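Local coordinates for protein dual function macrocyclase-peptidase POPB (Galerina marginata, PDB 5N4B) that cleaves toxin precursor peptides on the C-terminal side of proline and macrocyclises the resulting 25-residue intermediate during amanitin biosynthesis, at residues T514-T518 against Y519-F523; K565-P569 against G570-I574; V589-E593 against G594-A598; K672-A675 against T676-H679; G717-A720 against R721-L725. The protein carries 1 engineered substitution. All coordinates share one frame; numbering follows the deposited sequence.

Interaction 1 of 5, residues T514-T518 against Y519-F523; sequences TFLQT and YGAIF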
loop_
_atom_site.group_PDB
_atom_site.type_symbol
_atom_site.label_atom_id
_atom_site.label_comp_id
_atom_site.label_asym_id
_atom_site.label_seq_id
_atom_site.Cartn_x
_atom_site.Cartn_y
_atom_site.Cartn_z
ATOM N N THR A 514 6.383 -19.649 7.136
ATOM C CA THR A 514 6.128 -20.597 8.215
ATOM C C THR A 514 4.934 -21.482 7.879
ATOM O O THR A 514 4.984 -22.697 8.084
ATOM C CB THR A 514 5.899 -19.812 9.498
ATOM O OG1 THR A 514 7.098 -19.126 9.848
ATOM C CG2 THR A 514 5.554 -20.729 10.643
ATOM N N PHE A 515 3.862 -20.907 7.353
ATOM C CA PHE A 515 2.731 -21.717 6.934
ATOM C C PHE A 515 3.138 -22.729 5.872
ATOM O O PHE A 515 2.768 -23.907 5.937
ATOM C CB PHE A 515 1.630 -20.818 6.404
ATOM C CG PHE A 515 0.338 -21.512 6.060
ATOM C CD1 PHE A 515 0.160 -22.052 4.805
ATOM C CD2 PHE A 515 -0.664 -21.637 7.000
ATOM C CE1 PHE A 515 -1.010 -22.674 4.473
ATOM C CE2 PHE A 515 -1.842 -22.252 6.668
ATOM C CZ PHE A 515 -2.016 -22.782 5.420
ATOM N N LEU A 516 3.921 -22.297 4.894
ATOM C CA LEU A 516 4.322 -23.194 3.818
ATOM C C LEU A 516 5.105 -24.372 4.363
ATOM O O LEU A 516 4.901 -25.523 3.948
ATOM C CB LEU A 516 5.165 -22.454 2.766
ATOM C CG LEU A 516 4.525 -21.220 2.096
ATOM C CD1 LEU A 516 5.363 -20.768 0.951
ATOM C CD2 LEU A 516 3.119 -21.457 1.648
ATOM N N GLN A 517 6.044 -24.105 5.246
ATOM C CA GLN A 517 6.834 -25.172 5.847
ATOM C C GLN A 517 5.996 -26.060 6.751
ATOM O O GLN A 517 6.129 -27.283 6.704
ATOM C CB GLN A 517 8.014 -24.564 6.597
ATOM C CG GLN A 517 8.970 -25.602 7.162
ATOM C CD GLN A 517 10.261 -25.038 7.709
ATOM O OE1 GLN A 517 10.576 -23.887 7.567
ATOM N NE2 GLN A 517 10.994 -25.890 8.402
ATOM N N THR A 518 5.099 -25.493 7.524
ATOM C CA THR A 518 4.314 -26.263 8.476
ATOM C C THR A 518 3.414 -27.257 7.774
ATOM O O THR A 518 3.231 -28.383 8.236
ATOM C CB THR A 518 3.484 -25.292 9.321
ATOM O OG1 THR A 518 4.372 -24.481 10.137
ATOM C CG2 THR A 518 2.523 -26.004 10.243
ATOM N N TYR A 519 2.828 -26.858 6.675
ATOM C CA TYR A 519 1.816 -27.644 6.006
ATOM C C TYR A 519 2.253 -28.186 4.657
ATOM O O TYR A 519 1.471 -28.956 4.046
ATOM C CB TYR A 519 0.547 -26.804 5.848
ATOM C CG TYR A 519 -0.145 -26.480 7.129
ATOM C CD1 TYR A 519 -0.807 -27.477 7.858
ATOM C CD2 TYR A 519 -0.225 -25.181 7.581
ATOM C CE1 TYR A 519 -1.481 -27.178 9.025
ATOM C CE2 TYR A 519 -0.918 -24.883 8.723
ATOM C CZ TYR A 519 -1.541 -25.887 9.428
ATOM O OH TYR A 519 -2.240 -25.528 10.574
ATOM N N GLY A 520 3.434 -27.852 4.161
ATOM C CA GLY A 520 3.798 -28.329 2.828
ATOM C C GLY A 520 2.924 -27.684 1.772
ATOM O O GLY A 520 2.576 -28.331 0.763
ATOM N N ALA A 521 2.542 -26.431 1.971
ATOM C CA ALA A 521 1.640 -25.724 1.072
ATOM C C ALA A 521 2.471 -24.830 0.170
ATOM O O ALA A 521 3.660 -24.650 0.378
ATOM C CB ALA A 521 0.654 -24.872 1.880
ATOM N N ILE A 522 1.834 -24.280 -0.865
ATOM C CA ILE A 522 2.506 -23.355 -1.773
ATOM C C ILE A 522 1.781 -22.004 -1.715
ATOM O O ILE A 522 0.610 -21.920 -1.314
ATOM C CB ILE A 522 2.575 -23.901 -3.201
ATOM C CG1 ILE A 522 1.206 -23.920 -3.873
ATOM C CG2 ILE A 522 3.238 -25.276 -3.237
ATOM C CD1 ILE A 522 1.217 -24.377 -5.306
ATOM N N PHE A 523 2.509 -20.926 -2.066
ATOM C CA PHE A 523 1.963 -19.573 -2.147
ATOM C C PHE A 523 2.056 -19.129 -3.599
ATOM O O PHE A 523 3.108 -19.216 -4.216
ATOM C CB PHE A 523 2.788 -18.641 -1.271
ATOM C CG PHE A 523 2.305 -17.245 -1.135
ATOM C CD1 PHE A 523 1.049 -16.989 -0.629
ATOM C CD2 PHE A 523 3.146 -16.200 -1.432
ATOM C CE1 PHE A 523 0.595 -15.689 -0.451
ATOM C CE2 PHE A 523 2.674 -14.889 -1.280
ATOM C CZ PHE A 523 1.425 -14.655 -0.806
HETATM O O HOH W 1 5.922 -25.756 1.049
#
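F515, L516 and T518 pack against Y519, A521 and F523 in a helix-end contact, where helix 510-519 of the alpha/beta-hydrolase domain gives way to strand 522-526. Two aromatic rings carry one side of it. Y519 CD2 rides over a face of F515, offset toward the rim, with the centroids 4.8 Å apart and the planes at 53°, so the pair is neither a parallel stack nor a T-shape. T518 covers the Y519 ring in turn: its CG2 stands 3.9 Å from the ring centroid and 11° off the normal, a CH-pi contact. The same torsion (chi1 -66°) sends T518 OG1 back along the helix, where it donates to T514 O at 2.8 Å from above the carbonyl plane. Farther along, A521 CB touches F515 CE1 at 3.8 Å, and L516 CD1 meets F523 CB at 4.0 Å. The backbone closes the helix at G520, whose phi is positive: A521 N reaches L516 O at 3.2 Å in the carbonyl plane, on a lone pair, and G520 N adds a weak bond. A water donates to L516 O and to A521 O, which lies 2.6 Å from it. Helix 68-80 lies against T514, T518 and Y519. L516 O thus gathers several donors at the helix end, and the hydroxyl of T518 is satisfied locally, leaving its methyl for the ring.

Interaction 2 of 5, residues K565-P569 against G570-I574; sequences KYAAP and GKVAI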
loop_
_atom_site.group_PDB
_atom_site.type_symbol
_atom_site.label_atom_id
_atom_site.label_comp_id
_atom_site.label_asym_id
_atom_site.label_seq_id
_atom_site.Cartn_x
_atom_site.Cartn_y
_atom_site.Cartn_z
ATOM N N LYS A 565 -1.016 -29.675 -11.488
ATOM C CA LYS A 565 -0.517 -30.463 -10.366
ATOM C C LYS A 565 0.384 -29.704 -9.408
ATOM O O LYS A 565 1.119 -30.311 -8.631
ATOM C CB LYS A 565 0.192 -31.736 -10.820
ATOM C CG LYS A 565 -0.530 -32.527 -11.901
ATOM C CD LYS A 565 -1.872 -32.987 -11.494
ATOM C CE LYS A 565 -2.436 -34.005 -12.526
ATOM N NZ LYS A 565 -3.608 -33.466 -13.319
ATOM N N TYR A 566 0.303 -28.382 -9.405
ATOM C CA TYR A 566 0.934 -27.628 -8.340
ATOM C C TYR A 566 0.179 -27.807 -7.035
ATOM O O TYR A 566 0.795 -27.925 -5.962
ATOM C CB TYR A 566 0.963 -26.136 -8.721
ATOM C CG TYR A 566 1.845 -25.844 -9.892
ATOM C CD1 TYR A 566 3.220 -25.709 -9.756
ATOM C CD2 TYR A 566 1.308 -25.717 -11.147
ATOM C CE1 TYR A 566 4.027 -25.469 -10.887
ATOM C CE2 TYR A 566 2.074 -25.477 -12.254
ATOM C CZ TYR A 566 3.434 -25.342 -12.116
ATOM O OH TYR A 566 4.209 -25.114 -13.258
ATOM N N ALA A 567 -1.147 -27.857 -7.112
ATOM C CA ALA A 567 -2.008 -27.962 -5.957
ATOM C C ALA A 567 -3.027 -29.075 -6.162
ATOM O O ALA A 567 -3.403 -29.438 -7.292
ATOM C CB ALA A 567 -2.754 -26.654 -5.730
ATOM N N ALA A 568 -3.520 -29.584 -5.038
ATOM C CA ALA A 568 -4.513 -30.635 -5.055
ATOM C C ALA A 568 -5.898 -30.080 -5.373
ATOM O O ALA A 568 -6.219 -28.935 -5.019
ATOM C CB ALA A 568 -4.581 -31.305 -3.690
ATOM N N PRO A 569 -6.751 -30.849 -6.036
ATOM C CA PRO A 569 -8.141 -30.422 -6.239
ATOM C C PRO A 569 -8.816 -30.007 -4.942
ATOM O O PRO A 569 -8.667 -30.668 -3.904
ATOM C CB PRO A 569 -8.805 -31.680 -6.797
ATOM C CG PRO A 569 -7.716 -32.399 -7.442
ATOM C CD PRO A 569 -6.489 -32.198 -6.570
ATOM N N GLY A 570 -9.523 -28.871 -4.986
ATOM C CA GLY A 570 -10.232 -28.355 -3.840
ATOM C C GLY A 570 -9.381 -27.664 -2.796
ATOM O O GLY A 570 -9.904 -27.266 -1.747
ATOM N N LYS A 571 -8.084 -27.541 -3.018
ATOM C CA LYS A 571 -7.200 -27.039 -1.981
ATOM C C LYS A 571 -6.503 -25.730 -2.345
ATOM O O LYS A 571 -5.425 -25.461 -1.848
ATOM C CB LYS A 571 -6.208 -28.113 -1.548
ATOM C CG LYS A 571 -6.866 -29.402 -0.945
ATOM C CD LYS A 571 -5.792 -30.132 -0.133
ATOM C CE LYS A 571 -6.226 -31.493 0.442
ATOM N NZ LYS A 571 -7.614 -31.428 0.999
ATOM N N VAL A 572 -7.130 -24.919 -3.198
ATOM C CA VAL A 572 -6.676 -23.542 -3.445
ATOM C C VAL A 572 -7.531 -22.603 -2.607
ATOM O O VAL A 572 -8.750 -22.548 -2.775
ATOM C CB VAL A 572 -6.758 -23.145 -4.921
ATOM C CG1 VAL A 572 -6.215 -21.740 -5.083
ATOM C CG2 VAL A 572 -6.003 -24.131 -5.838
ATOM N N ALA A 573 -6.908 -21.870 -1.711
ATOM C CA ALA A 573 -7.536 -20.839 -0.908
ATOM C C ALA A 573 -7.126 -19.495 -1.467
ATOM O O ALA A 573 -6.020 -19.360 -1.999
ATOM C CB ALA A 573 -7.095 -20.913 0.542
ATOM N N ILE A 574 -7.999 -18.514 -1.365
ATOM C CA ILE A 574 -7.706 -17.183 -1.889
ATOM C C ILE A 574 -7.804 -16.131 -0.803
ATOM O O ILE A 574 -8.613 -16.234 0.133
ATOM C CB ILE A 574 -8.564 -16.797 -3.114
ATOM C CG1 ILE A 574 -10.042 -16.958 -2.838
ATOM C CG2 ILE A 574 -8.137 -17.610 -4.354
ATOM C CD1 ILE A 574 -10.966 -16.464 -3.990
#
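K571 folds back over A568 across a tight reversal, and its chain can be traced outward atom by atom. K571 CB lies 3.6 Å from A568 O. K571 CG lies over the turn, with P569 O 3.7 Å and A568 CB 4.0 Å from it; it is held there because chi1 of -61° sets it beside the backbone N. K571 CD makes the closest side-chain approach to A568, 3.9 Å from A568 CB, so the methylenes run past the alanine methyl and away from the turn. The chain then bends at its last torsion (chi4 -42°), and NZ ends on the carbonyl oxygen of L723, to which it is hydrogen-bonded; that charged end is therefore anchored outside the turn, on the segment that follows helix 705-722.

The reversal itself is a type II beta turn from A568 to K571. K571 N donates to A568 O at 3.1 Å with an N-H...O angle of 147°, reaching it from above the carbonyl plane. P569 occupies the second position, its ring imposing a phi near that of the turn, and G570 takes the third with positive phi. One residue further from the turn on each arm, A567 CB meets V572 CG2 at 4.1 Å, a small apolar closure between the two arms, with A567 also lying on A492 and V572 on V562 of helix 548-563. The Pro-Gly turn launches strand 572-577, an inner strand of the mixed sheet that leads to the nucleophile position of the alpha/beta-hydrolase fold, here the engineered A578.

Interaction 3 of 5, residues V589-E593 against G594-A598; sequences VRAPE and GTFGA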
loop_
_atom_site.group_PDB
_atom_site.type_symbol
_atom_site.label_atom_id
_atom_site.label_comp_id
_atom_site.label_asym_id
_atom_site.label_seq_id
_atom_site.Cartn_x
_atom_site.Cartn_y
_atom_site.Cartn_z
ATOM N N VAL A 589 -18.170 -15.790 -6.120
ATOM C CA VAL A 589 -19.468 -15.728 -6.787
ATOM C C VAL A 589 -19.366 -16.292 -8.199
ATOM O O VAL A 589 -20.257 -17.030 -8.666
ATOM C CB VAL A 589 -19.976 -14.278 -6.779
ATOM C CG1 VAL A 589 -21.161 -14.121 -7.723
ATOM C CG2 VAL A 589 -20.286 -13.800 -5.312
ATOM N N ARG A 590 -18.289 -15.959 -8.907
ATOM C CA ARG A 590 -18.223 -16.205 -10.351
ATOM C C ARG A 590 -17.646 -17.565 -10.720
ATOM O O ARG A 590 -18.044 -18.152 -11.750
ATOM C CB ARG A 590 -17.398 -15.110 -11.037
ATOM C CG ARG A 590 -18.079 -13.748 -10.985
ATOM C CD ARG A 590 -17.277 -12.604 -11.608
ATOM N NE ARG A 590 -17.219 -12.732 -13.057
ATOM C CZ ARG A 590 -18.172 -12.344 -13.906
ATOM N NH1 ARG A 590 -19.263 -11.731 -13.472
ATOM N NH2 ARG A 590 -18.033 -12.552 -15.208
ATOM N N ALA A 591 -16.713 -18.087 -9.966
ATOM C CA ALA A 591 -16.007 -19.279 -10.399
ATOM C C ALA A 591 -16.901 -20.502 -10.285
ATOM O O ALA A 591 -17.810 -20.538 -9.464
ATOM C CB ALA A 591 -14.800 -19.505 -9.504
ATOM N N PRO A 592 -16.635 -21.534 -11.077
ATOM C CA PRO A 592 -17.369 -22.778 -10.915
ATOM C C PRO A 592 -17.302 -23.290 -9.469
ATOM O O PRO A 592 -16.300 -23.141 -8.759
ATOM C CB PRO A 592 -16.685 -23.721 -11.893
ATOM C CG PRO A 592 -16.076 -22.858 -12.898
ATOM C CD PRO A 592 -15.638 -21.598 -12.153
ATOM N N GLU A 593 -18.399 -23.899 -9.018
ATOM C CA GLU A 593 -18.426 -24.530 -7.716
ATOM C C GLU A 593 -17.218 -25.444 -7.554
ATOM O O GLU A 593 -16.858 -26.192 -8.461
ATOM C CB GLU A 593 -19.739 -25.313 -7.593
ATOM C CG GLU A 593 -19.957 -25.869 -6.260
ATOM C CD GLU A 593 -21.330 -26.573 -6.161
ATOM O OE1 GLU A 593 -22.419 -25.913 -6.224
ATOM O OE2 GLU A 593 -21.294 -27.815 -6.094
ATOM N N GLY A 594 -16.552 -25.334 -6.406
ATOM C CA GLY A 594 -15.399 -26.142 -6.066
ATOM C C GLY A 594 -14.076 -25.633 -6.591
ATOM O O GLY A 594 -13.050 -26.288 -6.396
ATOM N N THR A 595 -14.046 -24.477 -7.238
ATOM C CA THR A 595 -12.769 -23.925 -7.686
ATOM C C THR A 595 -11.883 -23.579 -6.500
ATOM O O THR A 595 -10.656 -23.730 -6.574
ATOM C CB THR A 595 -13.005 -22.657 -8.513
ATOM O OG1 THR A 595 -13.721 -22.955 -9.702
ATOM C CG2 THR A 595 -11.710 -21.982 -8.960
ATOM N N PHE A 596 -12.475 -23.087 -5.419
ATOM C CA PHE A 596 -11.726 -22.672 -4.248
ATOM C C PHE A 596 -12.149 -23.493 -3.054
ATOM O O PHE A 596 -13.312 -23.868 -2.938
ATOM C CB PHE A 596 -12.029 -21.211 -3.958
ATOM C CG PHE A 596 -11.752 -20.299 -5.110
ATOM C CD1 PHE A 596 -10.454 -20.108 -5.530
ATOM C CD2 PHE A 596 -12.751 -19.641 -5.777
ATOM C CE1 PHE A 596 -10.160 -19.290 -6.604
ATOM C CE2 PHE A 596 -12.471 -18.791 -6.861
ATOM C CZ PHE A 596 -11.166 -18.622 -7.257
ATOM N N GLY A 597 -11.196 -23.740 -2.163
ATOM C CA GLY A 597 -11.449 -24.451 -0.920
ATOM C C GLY A 597 -11.642 -23.542 0.272
ATOM O O GLY A 597 -12.153 -23.993 1.296
ATOM N N ALA A 598 -11.238 -22.275 0.169
ATOM C CA ALA A 598 -11.414 -21.324 1.252
ATOM C C ALA A 598 -11.214 -19.932 0.689
ATOM O O ALA A 598 -10.512 -19.745 -0.306
ATOM C CB ALA A 598 -10.441 -21.520 2.404
#
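T595 folds back on A591 and P592 where the chain leaves helix 579-590, and its conformation sets the contact. With chi1 at -64°, OG1 lies beside its own backbone N, which lets both groups converge on one acceptor. T595 OG1 donates to P592 O at 2.8 Å, and T595 N donates to the same oxygen at 3.0 Å. Both approach from the same face of the carbonyl plane, the hydroxyl tilted 23° from it. The hydroxyl oxygen of T595 also rests 3.4 Å from P592 CD, at the proline ring, and 3.6 Å from A591 CB.

The other branch of T595 is turned toward the aromatic neighbour: CG2 stands above the centre of the F596 ring. F596 keeps CG beside its backbone N (chi1 -56°), which swings the ring back until F596 CE2 meets A591 CB at 3.6 Å; A591 CB also lies 4.0 Å from T595 CG2, so one methyl touches threonine and ring alike. E593 instead extends away from the turn, and its OE1 accepts from V650 N.

Residues P592 to T595 form a type II beta turn, with G594 in its third position at positive phi. Just before it, K649 NZ bonds to the carbonyl oxygens of V589 and A591, a positive charge that probably complements the carbonyl end of the helix. The chemistry is that of a doubly gripped carbonyl: main chain and hydroxyl of a single residue bind P592 O, while that residue's methyl packs between A591 and the F596 ring.

Interaction 4 of 5, residues K672-A675 against T676-H679; sequences KFIA and TLQH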
loop_
_atom_site.group_PDB
_atom_site.type_symbol
_atom_site.label_atom_id
_atom_site.label_comp_id
_atom_site.label_asym_id
_atom_site.label_seq_id
_atom_site.Cartn_x
_atom_site.Cartn_y
_atom_site.Cartn_z
ATOM N N LYS A 672 -22.881 -6.134 3.915
ATOM C CA LYS A 672 -23.918 -6.502 2.970
ATOM C C LYS A 672 -23.595 -7.829 2.311
ATOM O O LYS A 672 -24.479 -8.658 2.093
ATOM C CB LYS A 672 -24.103 -5.429 1.913
ATOM C CG LYS A 672 -24.743 -4.151 2.405
ATOM C CD LYS A 672 -25.063 -3.255 1.200
ATOM C CE LYS A 672 -25.536 -1.946 1.662
ATOM N NZ LYS A 672 -25.769 -1.113 0.488
ATOM N N PHE A 673 -22.332 -8.040 1.954
ATOM C CA PHE A 673 -21.983 -9.275 1.269
ATOM C C PHE A 673 -22.256 -10.486 2.154
ATOM O O PHE A 673 -22.882 -11.455 1.707
ATOM C CB PHE A 673 -20.555 -9.238 0.727
ATOM C CG PHE A 673 -20.206 -10.418 -0.120
ATOM C CD1 PHE A 673 -20.802 -10.560 -1.362
ATOM C CD2 PHE A 673 -19.349 -11.380 0.338
ATOM C CE1 PHE A 673 -20.489 -11.630 -2.177
ATOM C CE2 PHE A 673 -19.025 -12.471 -0.476
ATOM C CZ PHE A 673 -19.628 -12.588 -1.726
ATOM N N ILE A 674 -21.808 -10.458 3.410
ATOM C CA ILE A 674 -21.983 -11.621 4.286
ATOM C C ILE A 674 -23.466 -11.827 4.609
ATOM O O ILE A 674 -23.956 -12.962 4.665
ATOM C CB ILE A 674 -21.095 -11.571 5.537
ATOM C CG1 ILE A 674 -20.994 -12.939 6.242
ATOM C CG2 ILE A 674 -21.609 -10.539 6.496
ATOM C CD1 ILE A 674 -20.341 -14.012 5.414
ATOM N N ALA A 675 -24.217 -10.744 4.793
ATOM C CA ALA A 675 -25.649 -10.908 5.046
ATOM C C ALA A 675 -26.348 -11.539 3.850
ATOM O O ALA A 675 -27.261 -12.364 4.007
ATOM C CB ALA A 675 -26.249 -9.542 5.382
ATOM N N THR A 676 -25.926 -11.160 2.645
ATOM C CA THR A 676 -26.501 -11.707 1.424
ATOM C C THR A 676 -26.123 -13.175 1.244
ATOM O O THR A 676 -26.958 -14.001 0.858
ATOM C CB THR A 676 -26.059 -10.831 0.238
ATOM O OG1 THR A 676 -26.513 -9.490 0.452
ATOM C CG2 THR A 676 -26.644 -11.294 -1.045
ATOM N N LEU A 677 -24.872 -13.539 1.527
ATOM C CA LEU A 677 -24.497 -14.940 1.484
ATOM C C LEU A 677 -25.328 -15.746 2.456
ATOM O O LEU A 677 -25.837 -16.820 2.114
ATOM C CB LEU A 677 -23.030 -15.112 1.835
ATOM C CG LEU A 677 -21.952 -14.761 0.829
ATOM C CD1 LEU A 677 -20.580 -14.995 1.429
ATOM C CD2 LEU A 677 -22.144 -15.576 -0.442
ATOM N N GLN A 678 -25.412 -15.284 3.702
ATOM C CA GLN A 678 -26.129 -16.038 4.733
ATOM C C GLN A 678 -27.603 -16.134 4.460
ATOM O O GLN A 678 -28.211 -17.128 4.855
ATOM C CB GLN A 678 -25.847 -15.456 6.128
ATOM C CG GLN A 678 -24.393 -15.587 6.572
ATOM C CD GLN A 678 -24.100 -14.894 7.916
ATOM O OE1 GLN A 678 -24.966 -14.217 8.499
ATOM N NE2 GLN A 678 -22.870 -15.053 8.418
ATOM N N HIS A 679 -28.175 -15.176 3.735
ATOM C CA HIS A 679 -29.581 -15.255 3.344
ATOM C C HIS A 679 -29.794 -16.236 2.195
ATOM O O HIS A 679 -30.813 -16.929 2.132
ATOM C CB HIS A 679 -30.037 -13.881 2.901
ATOM C CG HIS A 679 -31.374 -13.890 2.253
ATOM N ND1 HIS A 679 -32.534 -14.041 2.967
ATOM C CD2 HIS A 679 -31.736 -13.721 0.961
ATOM C CE1 HIS A 679 -33.557 -13.998 2.137
ATOM N NE2 HIS A 679 -33.103 -13.794 0.918
#
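F673 and L677, one helical turn apart, meet on the sheet-facing side of helix 668-680, the connection in the beta-alpha-beta unit between strands 653-659 and 688-693 of the alpha/beta-hydrolase fold. The leucine comes in over one face of the phenyl ring. Its CG lies 4.2 Å from the ring centroid and 22° off the normal, a CH-pi contact displaced toward the rim, and L677 CD1 slides to that rim, 3.5 Å from F673 CE2. Placing CG of F673 anti to its backbone N (chi1 -173°) lays the ring along the helix toward L677, and beyond the contact it abuts M585 and V589 of helix 579-590.

I674 is turned differently. It crosses L677 at about a right angle, so that only the methyl ends approach, I674 CD1 to L677 CD1 at 4.1 Å. Toward Q678 the same side chain crosses obliquely: I674 CG1 lies 3.6 Å from Q678 NE2, the amide passing over aliphatic carbon. Neither end of that amide lacks a partner, since NE2 donates to L688 O and OE1 bonds with Q55 NE2. I674 itself packs on I656 and on L688 and I690 of the flanking strands.

Round the helix from F673, K672 sends its amine to D36, E42 and D607 in salt bridges. Its carbonyl is gripped twice by T676 from opposite faces: the backbone N of T676 reaches K672 O at 2.9 Å, and the side-chain OG1, tilted 32° out of the carbonyl plane, donates to that oxygen at 2.7 Å.

Interaction 5 of 5, residues G717-A720 against R721-L725; sequences GFIA and RALGL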
loop_
_atom_site.group_PDB
_atom_site.type_symbol
_atom_site.label_atom_id
_atom_site.label_comp_id
_atom_site.label_asym_id
_atom_site.label_seq_id
_atom_site.Cartn_x
_atom_site.Cartn_y
_atom_site.Cartn_z
ATOM N N GLY A 717 -5.129 -20.356 10.168
ATOM C CA GLY A 717 -5.713 -21.548 10.787
ATOM C C GLY A 717 -7.078 -21.887 10.220
ATOM O O GLY A 717 -7.403 -23.065 9.998
ATOM N N PHE A 718 -7.871 -20.865 9.954
ATOM C CA PHE A 718 -9.171 -21.075 9.314
ATOM C C PHE A 718 -8.981 -21.731 7.963
ATOM O O PHE A 718 -9.666 -22.692 7.616
ATOM C CB PHE A 718 -9.924 -19.759 9.199
ATOM C CG PHE A 718 -11.252 -19.874 8.470
ATOM C CD1 PHE A 718 -12.385 -20.149 9.207
ATOM C CD2 PHE A 718 -11.342 -19.688 7.127
ATOM C CE1 PHE A 718 -13.638 -20.285 8.599
ATOM C CE2 PHE A 718 -12.586 -19.810 6.493
ATOM C CZ PHE A 718 -13.714 -20.093 7.230
ATOM N N ILE A 719 -8.059 -21.195 7.176
ATOM C CA ILE A 719 -7.793 -21.757 5.869
ATOM C C ILE A 719 -7.324 -23.197 6.011
ATOM O O ILE A 719 -7.781 -24.088 5.292
ATOM C CB ILE A 719 -6.787 -20.890 5.104
ATOM C CG1 ILE A 719 -7.447 -19.597 4.605
ATOM C CG2 ILE A 719 -6.197 -21.679 3.932
ATOM C CD1 ILE A 719 -6.495 -18.571 4.106
ATOM N N ALA A 720 -6.373 -23.458 6.917
ATOM C CA ALA A 720 -5.829 -24.808 7.043
ATOM C C ALA A 720 -6.913 -25.818 7.382
ATOM O O ALA A 720 -6.993 -26.898 6.770
ATOM C CB ALA A 720 -4.730 -24.863 8.097
ATOM N N ARG A 721 -7.775 -25.483 8.331
ATOM C CA ARG A 721 -8.856 -26.407 8.699
ATOM C C ARG A 721 -9.834 -26.585 7.544
ATOM O O ARG A 721 -10.252 -27.711 7.250
ATOM C CB ARG A 721 -9.578 -25.917 9.952
ATOM C CG ARG A 721 -10.765 -26.789 10.249
ATOM C CD ARG A 721 -11.122 -26.870 11.691
ATOM N NE ARG A 721 -10.102 -27.614 12.424
ATOM C CZ ARG A 721 -10.295 -28.058 13.653
ATOM N NH1 ARG A 721 -9.325 -28.704 14.295
ATOM N NH2 ARG A 721 -11.462 -27.831 14.239
ATOM N N ALA A 722 -10.187 -25.498 6.869
ATOM C CA ALA A 722 -11.109 -25.627 5.741
ATOM C C ALA A 722 -10.557 -26.523 4.658
ATOM O O ALA A 722 -11.340 -27.151 3.947
ATOM C CB ALA A 722 -11.398 -24.279 5.115
ATOM N N LEU A 723 -9.235 -26.536 4.447
ATOM C CA LEU A 723 -8.609 -27.403 3.438
ATOM C C LEU A 723 -8.234 -28.763 3.989
ATOM O O LEU A 723 -7.693 -29.589 3.239
ATOM C CB LEU A 723 -7.358 -26.696 2.880
ATOM C CG LEU A 723 -7.587 -25.287 2.275
ATOM C CD1 LEU A 723 -6.306 -24.768 1.642
ATOM C CD2 LEU A 723 -8.785 -25.232 1.302
ATOM N N GLY A 724 -8.543 -29.041 5.245
ATOM C CA GLY A 724 -8.281 -30.340 5.847
ATOM C C GLY A 724 -6.824 -30.591 6.157
ATOM O O GLY A 724 -6.410 -31.753 6.240
ATOM N N LEU A 725 -6.028 -29.543 6.358
ATOM C CA LEU A 725 -4.619 -29.712 6.656
ATOM C C LEU A 725 -4.396 -29.917 8.136
ATOM O O LEU A 725 -5.000 -29.237 8.973
ATOM C CB LEU A 725 -3.835 -28.491 6.208
ATOM C CG LEU A 725 -4.071 -28.013 4.779
ATOM C CD1 LEU A 725 -3.293 -26.764 4.493
ATOM C CD2 LEU A 725 -3.735 -29.120 3.778
#
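The flat groups that meet between I719, A720 and L723, L725 are peptide units. L723 N donates to I719 O at 3.0 Å and makes a second, weak and bent bond to A720 O. The ring of F718 turns from this contact to P687, A653 and L655, and the guanidinium of R721 points outward, with NH2 weakly bonded to Q65 O.

The backbone forms a Schellman motif that ends helix 705-722. G724 adopts positive phi (74°), its N bonds to R721 O, and L725 N reaches back to A720 O at 2.8 Å, tilted 30° from the carbonyl plane. The apolar pair that accompanies this motif is present: A720 CB and L725 CB meet at 4.2 Å across the reversal.

One turn earlier, I719 and L723 lie side by side, pointing the same way. I719 CG2 is anti to the backbone N and touches L723 CD1 at 3.8 Å; L723 CG, set beside its own N by chi1 of -56°, sits 3.3 Å from I719 O. Both side chains lie on A573 of strand 572-577, while A720 and L725 press on Y519 of helix 510-519.

How the interactions relate
All five contacts belong to the hydrolase domain and lie away from the annotated active site. Interactions 2 and 3 are joined where strand 572-577 runs beside the chain entering strand 598-602: V572 O lies 2.8 Å from G597 N and I574 N 3.0 Å from A598 O, probable hydrogen bonds. Interaction 5 packs on three others. Its A720 CB is 3.6 Å from Y519 OH of interaction 1, its I719 CG2 is 3.6 Å from A573 CB of interaction 2, and its L723 CD2 is 3.5 Å from G597 C of interaction 3. Interaction 4 touches interaction 3 through F673 CE1 and V589 CG2 (3.8 Å), but stays about 20 Å from interaction 1 between nearest atoms.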